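Local coordinates for protein aspartate aminotransferase (Leishmania major, PDB 4H51) that probably catalyses the reversible transfer of the amino group between L-aspartate and 2-oxoglutarate, using pyridoxal 5'-phosphate, as a homodimer, at residues K98-N103 / F228-Q233; E178-D183 / N213-L218; H196-N201 / G234-S239. One frame throughout, in Å; residues are numbered along the deposited sequence. Where two conformers were deposited one is given.

Contact 1. Residues K98-N103 / F228-Q233; sequences KIIYGN and FDSAYQ
A buried side-chain-to-backbone contact, in which Gln233 reaches the last turn of helix 90-101, ties this helix to the loop leaving strand 225-230 of the central mixed sheet. The fold is that of the pyridoxal-phosphate-dependent class I aminotransferases, and the loop after strand 225-230 reaches the cofactor site, where Tyr232 OH hydrogen-bonds O3 of the modified lysine at position 265. Gln233 suits its place by being both long and amidic. With CG anti to the backbone N (chi1 -164°) and the chain extended beyond it, the amide is carried across to the helix. NE2 donates to Leu240 O as well as to Ile99 O, and the two bonds restrain the amide's rotation. Ile99 O in turn also receives Arg248 NH2, as expected near a helix end, where carbonyls lack partners in the next turn. The two isoleucines pack against the other half of the amide: Ile99 CD1 and Ile100 CD1 each lie 3.5 Å from Gln233 OE1, while Ile100 CD1 is also 4.0 Å from Ser230 OG. Gln233 NE2 donates to Ile99 O at 2.9 Å, nearly straight at 173°; the oxygen lies in the plane of the amide, whereas the nitrogen sits well above the plane of the carbonyl.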
# COMPACT_ATOMS: atom_id res chain seq x y z
N LYS B 98 -8.28 -17.43 9.54
CA LYS B 98 -9.18 -18.25 10.36
C LYS B 98 -10.63 -17.86 10.22
O LYS B 98 -11.50 -18.72 10.24
CB LYS B 98 -8.85 -18.15 11.85
CG LYS B 98 -7.92 -19.22 12.34
CD LYS B 98 -7.67 -19.18 13.84
CE LYS B 98 -6.22 -19.60 14.09
NZ LYS B 98 -5.86 -19.90 15.51
N ILE B 99 -10.93 -16.57 10.12
CA ILE B 99 -12.35 -16.19 10.07
C ILE B 99 -12.97 -16.65 8.76
O ILE B 99 -14.15 -16.85 8.66
CB ILE B 99 -12.63 -14.70 10.31
CG1 ILE B 99 -12.29 -13.84 9.11
CG2 ILE B 99 -11.95 -14.25 11.61
CD1 ILE B 99 -13.02 -12.51 9.07
N ILE B 100 -12.14 -16.79 7.73
CA ILE B 100 -12.70 -17.19 6.46
C ILE B 100 -12.84 -18.72 6.43
O ILE B 100 -13.93 -19.19 6.09
CB ILE B 100 -12.05 -16.51 5.23
CG1 ILE B 100 -12.71 -17.02 3.96
CG2 ILE B 100 -10.52 -16.57 5.20
CD1 ILE B 100 -14.07 -16.32 3.76
N TYR B 101 -11.82 -19.48 6.84
CA TYR B 101 -11.86 -20.95 6.73
C TYR B 101 -12.29 -21.69 7.98
O TYR B 101 -12.59 -22.86 7.90
CB TYR B 101 -10.51 -21.48 6.26
CG TYR B 101 -10.26 -21.10 4.84
CD1 TYR B 101 -11.09 -21.59 3.82
CD2 TYR B 101 -9.27 -20.19 4.49
CE1 TYR B 101 -10.89 -21.23 2.52
CE2 TYR B 101 -9.07 -19.82 3.18
CZ TYR B 101 -9.89 -20.35 2.20
OH TYR B 101 -9.73 -20.02 0.88
N GLY B 102 -12.34 -21.00 9.13
CA GLY B 102 -12.61 -21.66 10.43
C GLY B 102 -11.34 -22.33 10.98
O GLY B 102 -10.33 -22.38 10.28
N ASN B 103 -11.40 -22.86 12.22
CA ASN B 103 -10.27 -23.61 12.84
C ASN B 103 -10.19 -25.04 12.29
O ASN B 103 -10.62 -26.01 12.95
CB ASN B 103 -10.40 -23.63 14.36
N PHE B 228 -11.36 -15.69 -5.17
CA PHE B 228 -12.45 -15.08 -4.42
C PHE B 228 -12.08 -13.67 -3.99
O PHE B 228 -10.98 -13.42 -3.47
CB PHE B 228 -12.82 -15.91 -3.17
CG PHE B 228 -13.75 -17.05 -3.44
CD1 PHE B 228 -15.06 -16.81 -3.87
CD2 PHE B 228 -13.37 -18.37 -3.19
CE1 PHE B 228 -15.93 -17.88 -4.07
CE2 PHE B 228 -14.22 -19.42 -3.41
CZ PHE B 228 -15.51 -19.16 -3.89
N ASP B 229 -13.00 -12.75 -4.19
CA ASP B 229 -12.90 -11.41 -3.67
C ASP B 229 -13.88 -11.41 -2.49
O ASP B 229 -15.10 -11.56 -2.69
CB ASP B 229 -13.32 -10.38 -4.72
CG ASP B 229 -13.09 -8.94 -4.28
OD1 ASP B 229 -12.99 -8.72 -3.05
OD2 ASP B 229 -13.03 -8.03 -5.16
N SER B 230 -13.35 -11.32 -1.27
CA SER B 230 -14.14 -11.41 -0.05
C SER B 230 -14.08 -10.11 0.75
O SER B 230 -13.29 -9.97 1.68
CB SER B 230 -13.66 -12.62 0.77
OG SER B 230 -14.40 -12.73 1.95
N ALA B 231 -14.85 -9.10 0.32
CA ALA B 231 -14.77 -7.78 0.94
C ALA B 231 -15.85 -7.54 2.03
O ALA B 231 -15.74 -6.59 2.82
CB ALA B 231 -14.88 -6.69 -0.16
N TYR B 232 -16.88 -8.39 2.09
CA TYR B 232 -18.03 -8.13 2.98
C TYR B 232 -18.45 -9.28 3.87
O TYR B 232 -19.65 -9.38 4.19
CB TYR B 232 -19.26 -7.72 2.18
CG TYR B 232 -19.09 -6.54 1.30
CD1 TYR B 232 -19.30 -5.24 1.77
CD2 TYR B 232 -18.71 -6.72 -0.01
CE1 TYR B 232 -19.13 -4.15 0.95
CE2 TYR B 232 -18.50 -5.65 -0.82
CZ TYR B 232 -18.72 -4.38 -0.36
OH TYR B 232 -18.51 -3.34 -1.26
N GLN B 233 -17.51 -10.14 4.25
CA GLN B 233 -17.83 -11.30 5.09
C GLN B 233 -18.54 -10.82 6.34
O GLN B 233 -18.02 -9.97 7.08
CB GLN B 233 -16.62 -12.12 5.46
CG GLN B 233 -17.00 -13.48 5.97
CD GLN B 233 -15.86 -14.24 6.57
OE1 GLN B 233 -14.70 -13.94 6.31
NE2 GLN B 233 -16.18 -15.28 7.34

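Contact 2. Residues E178-D183 / N213-L218; sequences EGMKKD and NEIASL
Lys181 faces Glu214 and Leu218 across two nearly parallel helices, the axes of these short segments 10.8 Å apart and 13° from parallel. Its chain serves both polar and apolar partners. CG lies beside the backbone N, and a bend at chi3 (-69°) turns the outer part, bringing Lys181 NZ to 3.1 Å from Glu214 OE1. Lys181 NZ also meets Glu178 OE2, one turn earlier on its own helix, at 3.1 Å. Glu178, Lys181 and Glu214 thus form a salt-bridge network, both carboxylate oxygens being approached on their syn side. The shared lysine probably offsets the repulsion between the two acids, Glu178 OE2 and Glu214 OE1 being 5.9 Å apart. Nearer the backbone, the lysine methylenes cross Leu218 at about a right angle, and Lys181 CG lies 3.6 Å from Leu218 CD1; a long aliphatic stem with a charged end suits this partly exposed side of the helix pair. Deeper in, Met180 is fully extended, its CG anti to the backbone N, and sends Met180 CE to within 3.8 Å of Ile215 CD1. The flexible thioether and branched isoleucine suit the buried side, where Met180 also packs on Tyr165 and Tyr167 of strand 162-169 and Ile215 on Phe250 of helix 245-252.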
# COMPACT_ATOMS: atom_id res chain seq x y z
N GLU B 178 -28.04 -20.21 -15.69
CA GLU B 178 -27.75 -21.03 -16.88
C GLU B 178 -26.66 -20.38 -17.77
O GLU B 178 -25.79 -21.07 -18.27
CB GLU B 178 -29.04 -21.34 -17.68
CG GLU B 178 -30.03 -22.23 -16.90
CD GLU B 178 -29.45 -23.57 -16.44
OE1 GLU B 178 -28.84 -24.29 -17.25
OE2 GLU B 178 -29.58 -23.93 -15.25
N GLY B 179 -26.68 -19.07 -17.88
CA GLY B 179 -25.71 -18.35 -18.66
C GLY B 179 -24.35 -18.40 -17.99
O GLY B 179 -23.32 -18.55 -18.68
N MET B 180 -24.34 -18.32 -16.68
CA MET B 180 -23.11 -18.39 -15.90
C MET B 180 -22.43 -19.72 -16.12
O MET B 180 -21.24 -19.77 -16.43
CB MET B 180 -23.36 -18.17 -14.42
CG MET B 180 -22.07 -18.18 -13.60
SD MET B 180 -22.41 -17.73 -11.88
CE MET B 180 -20.76 -17.63 -11.17
N LYS B 181 -23.20 -20.80 -15.98
CA LYS B 181 -22.65 -22.13 -16.21
C LYS B 181 -22.13 -22.27 -17.65
O LYS B 181 -21.07 -22.84 -17.87
CB LYS B 181 -23.69 -23.20 -15.92
CG LYS B 181 -23.99 -23.32 -14.42
CD LYS B 181 -24.90 -24.50 -14.05
CE LYS B 181 -26.32 -24.35 -14.55
NZ LYS B 181 -27.13 -25.59 -14.30
N LYS B 182 -22.91 -21.77 -18.61
CA LYS B 182 -22.53 -21.81 -20.00
C LYS B 182 -21.16 -21.13 -20.19
O LYS B 182 -20.31 -21.67 -20.84
CB LYS B 182 -23.59 -21.13 -20.84
CG LYS B 182 -23.35 -21.12 -22.34
CD LYS B 182 -24.68 -20.86 -23.06
CE LYS B 182 -24.51 -20.04 -24.33
NZ LYS B 182 -23.68 -20.78 -25.32
N ASP B 183 -20.99 -19.94 -19.63
CA ASP B 183 -19.73 -19.23 -19.81
C ASP B 183 -18.52 -19.90 -19.10
O ASP B 183 -17.38 -19.89 -19.62
CB ASP B 183 -19.90 -17.77 -19.37
CG ASP B 183 -20.74 -16.94 -20.33
OD1 ASP B 183 -21.12 -17.43 -21.45
OD2 ASP B 183 -21.12 -15.80 -19.94
N ASN B 213 -22.44 -25.01 -5.00
CA ASN B 213 -21.95 -26.37 -5.17
C ASN B 213 -21.79 -26.71 -6.66
O ASN B 213 -20.77 -27.34 -7.08
CB ASN B 213 -22.88 -27.37 -4.47
CG ASN B 213 -22.24 -28.76 -4.28
OD1 ASN B 213 -21.12 -28.89 -3.79
ND2 ASN B 213 -22.99 -29.80 -4.61
N GLU B 214 -22.75 -26.29 -7.49
CA GLU B 214 -22.65 -26.55 -8.94
C GLU B 214 -21.48 -25.78 -9.55
O GLU B 214 -20.77 -26.31 -10.38
CB GLU B 214 -23.90 -26.17 -9.68
CG GLU B 214 -25.07 -27.10 -9.43
CD GLU B 214 -26.21 -26.86 -10.43
OE1 GLU B 214 -25.97 -26.82 -11.66
OE2 GLU B 214 -27.37 -26.69 -9.99
N ILE B 215 -21.24 -24.55 -9.07
CA ILE B 215 -20.13 -23.75 -9.60
C ILE B 215 -18.80 -24.41 -9.23
O ILE B 215 -17.88 -24.47 -10.05
CB ILE B 215 -20.14 -22.33 -9.06
CG1 ILE B 215 -21.36 -21.57 -9.56
CG2 ILE B 215 -18.87 -21.57 -9.53
CD1 ILE B 215 -21.68 -20.36 -8.70
N ALA B 216 -18.70 -24.93 -8.01
CA ALA B 216 -17.47 -25.67 -7.61
C ALA B 216 -17.23 -26.86 -8.54
O ALA B 216 -16.10 -27.06 -8.96
CB ALA B 216 -17.51 -26.11 -6.17
N SER B 217 -18.24 -27.66 -8.81
CA SER B 217 -18.08 -28.80 -9.71
C SER B 217 -17.54 -28.41 -11.09
O SER B 217 -16.70 -29.10 -11.66
CB SER B 217 -19.41 -29.52 -9.90
OG SER B 217 -19.83 -30.06 -8.69
N LEU B 218 -18.05 -27.31 -11.62
CA LEU B 218 -17.62 -26.81 -12.93
C LEU B 218 -16.19 -26.29 -12.89
O LEU B 218 -15.41 -26.51 -13.84
CB LEU B 218 -18.54 -25.68 -13.39
CG LEU B 218 -19.97 -26.10 -13.68
CD1 LEU B 218 -20.72 -24.89 -14.20
CD2 LEU B 218 -20.01 -27.22 -14.71

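Contact 3. Residues H196-N201 / G234-S239; sequences HQCAHN and GYASGS
Cys198 lays its CB against the methyl group of Ala236, 3.9 Å from that residue's CB, with SG only slightly farther from the same carbon at 4.1 Å. CB points at the other loop, and chi1 of 73° keeps SG on the same side, near the methyl. Ala236 CB also approaches the backbone N of Ala199, at 4.1 Å, while that N donates its hydrogen bond to Asp206 OD2. Small residues suit this meeting of two loops: the CA atoms of Ala199 and Ala236 are only 5.1 Å apart, and the short side chains allow the backbones to come close. Ala199 has a left-handed backbone conformation, phi 54° and psi 59°, as the chain turns toward His200 and Asn201. Beyond the apolar patch, Ser237 forms an ST turn: its OG accepts from Ser239 N at 2.8 Å, and it also bonds Asp243 OD1. Gly238 suits the positive-phi position inside this turn. Ser239 then occupies the N-cap of helix 240-243, its side chain capping a backbone N just beyond it. Within 196-201, His200 CD2 sits over the centre of the ring of His196, at the strand's end, 3.3 Å above its plane. Both loops also reach the modified lysine at position 265: Asn201 ND2 hydrogen-bonds O3 of its cofactor part, whereas Tyr235 OH holds that lysine's backbone O. Loops gathered after the C-terminal ends of neighbouring parallel strands 192-196 and 225-230, around the pyridoxal phosphate, are characteristic of the active site of class I aminotransferases.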
# COMPACT_ATOMS: atom_id res chain seq x y z
N HIS B 196 -17.19 -13.20 -6.41
CA HIS B 196 -17.50 -12.52 -5.17
C HIS B 196 -17.96 -13.55 -4.19
O HIS B 196 -18.97 -14.25 -4.45
CB HIS B 196 -18.63 -11.51 -5.37
CG HIS B 196 -18.32 -10.41 -6.38
ND1 HIS B 196 -18.34 -9.10 -6.05
CD2 HIS B 196 -17.97 -10.47 -7.71
CE1 HIS B 196 -18.06 -8.36 -7.15
NE2 HIS B 196 -17.81 -9.20 -8.16
N GLN B 197 -17.25 -13.61 -3.06
CA GLN B 197 -17.45 -14.63 -2.05
C GLN B 197 -18.85 -14.56 -1.42
O GLN B 197 -19.49 -15.59 -1.21
CB GLN B 197 -16.32 -14.55 -1.00
CG GLN B 197 -16.01 -15.85 -0.30
CD GLN B 197 -17.01 -16.23 0.79
OE1 GLN B 197 -17.29 -17.40 1.00
NE2 GLN B 197 -17.46 -15.26 1.51
N CYS B 198 -19.32 -13.34 -1.17
CA CYS B 198 -20.70 -13.07 -0.76
C CYS B 198 -20.95 -11.58 -0.98
O CYS B 198 -20.01 -10.81 -1.20
CB CYS B 198 -20.93 -13.51 0.70
SG CYS B 198 -20.16 -12.43 1.92
N ALA B 199 -22.19 -11.15 -0.87
CA ALA B 199 -22.54 -9.71 -0.96
C ALA B 199 -22.01 -9.11 -2.25
O ALA B 199 -21.21 -8.19 -2.28
CB ALA B 199 -22.08 -8.92 0.26
N HIS B 200 -22.46 -9.68 -3.36
CA HIS B 200 -22.06 -9.21 -4.67
C HIS B 200 -22.16 -7.73 -4.81
O HIS B 200 -23.19 -7.11 -4.43
CB HIS B 200 -22.93 -9.89 -5.75
CG HIS B 200 -22.40 -9.66 -7.14
ND1 HIS B 200 -22.88 -8.73 -7.96
CD2 HIS B 200 -21.34 -10.27 -7.80
CE1 HIS B 200 -22.17 -8.72 -9.10
NE2 HIS B 200 -21.23 -9.67 -9.01
N ASN B 201 -21.10 -7.14 -5.36
CA ASN B 201 -21.00 -5.73 -5.67
C ASN B 201 -20.95 -5.61 -7.19
O ASN B 201 -19.98 -6.05 -7.81
CB ASN B 201 -19.77 -5.13 -5.01
CG ASN B 201 -19.56 -3.66 -5.38
OD1 ASN B 201 -20.32 -3.08 -6.14
ND2 ASN B 201 -18.48 -3.08 -4.89
N GLY B 234 -19.75 -11.32 6.55
CA GLY B 234 -20.64 -10.75 7.58
C GLY B 234 -21.90 -10.07 7.03
O GLY B 234 -22.95 -10.11 7.70
N TYR B 235 -21.85 -9.43 5.83
CA TYR B 235 -22.96 -8.57 5.42
C TYR B 235 -24.07 -9.32 4.66
O TYR B 235 -25.25 -8.92 4.70
CB TYR B 235 -22.47 -7.42 4.59
CG TYR B 235 -21.96 -6.22 5.40
CD1 TYR B 235 -22.85 -5.31 5.98
CD2 TYR B 235 -20.61 -6.01 5.59
CE1 TYR B 235 -22.40 -4.24 6.72
CE2 TYR B 235 -20.15 -4.95 6.32
CZ TYR B 235 -21.02 -4.07 6.87
OH TYR B 235 -20.56 -3.01 7.55
N ALA B 236 -23.73 -10.40 3.96
CA ALA B 236 -24.78 -11.22 3.31
C ALA B 236 -25.83 -11.72 4.30
O ALA B 236 -27.03 -11.70 4.00
CB ALA B 236 -24.17 -12.38 2.54
N SER B 237 -25.40 -12.11 5.50
CA SER B 237 -26.32 -12.62 6.52
C SER B 237 -26.28 -11.96 7.91
O SER B 237 -27.22 -12.16 8.68
CB SER B 237 -26.04 -14.09 6.72
OG SER B 237 -24.79 -14.20 7.37
N GLY B 238 -25.22 -11.21 8.25
CA GLY B 238 -24.87 -10.89 9.64
C GLY B 238 -24.11 -11.96 10.44
O GLY B 238 -23.70 -11.73 11.59
N SER B 239 -23.87 -13.10 9.80
CA SER B 239 -23.03 -14.16 10.38
C SER B 239 -21.79 -14.44 9.53
O SER B 239 -21.92 -14.78 8.34
CB SER B 239 -23.84 -15.45 10.44
OG SER B 239 -23.02 -16.59 10.65

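Contacts 1 and 3 are neighbours, their centres 10 Å apart, and they touch: Asp229 O probably accepts a hydrogen bond from Gln197 N, at the end of adjacent strands 225-230 and 192-196, and Tyr232 packs on Ala199. Their segments alternate along the chain, and both place residues beside the modified lysine. Contact 2 stands about 22 Å from contact 1 and 20 Å from contact 3, centre to centre, nearer the periphery. It is nested within the loop closed by contact 1, and its segments alternate with those of contact 3. Helix 209-221 forms the beta-alpha-beta crossover between these strands and packs on helix 177-186 in contact 2.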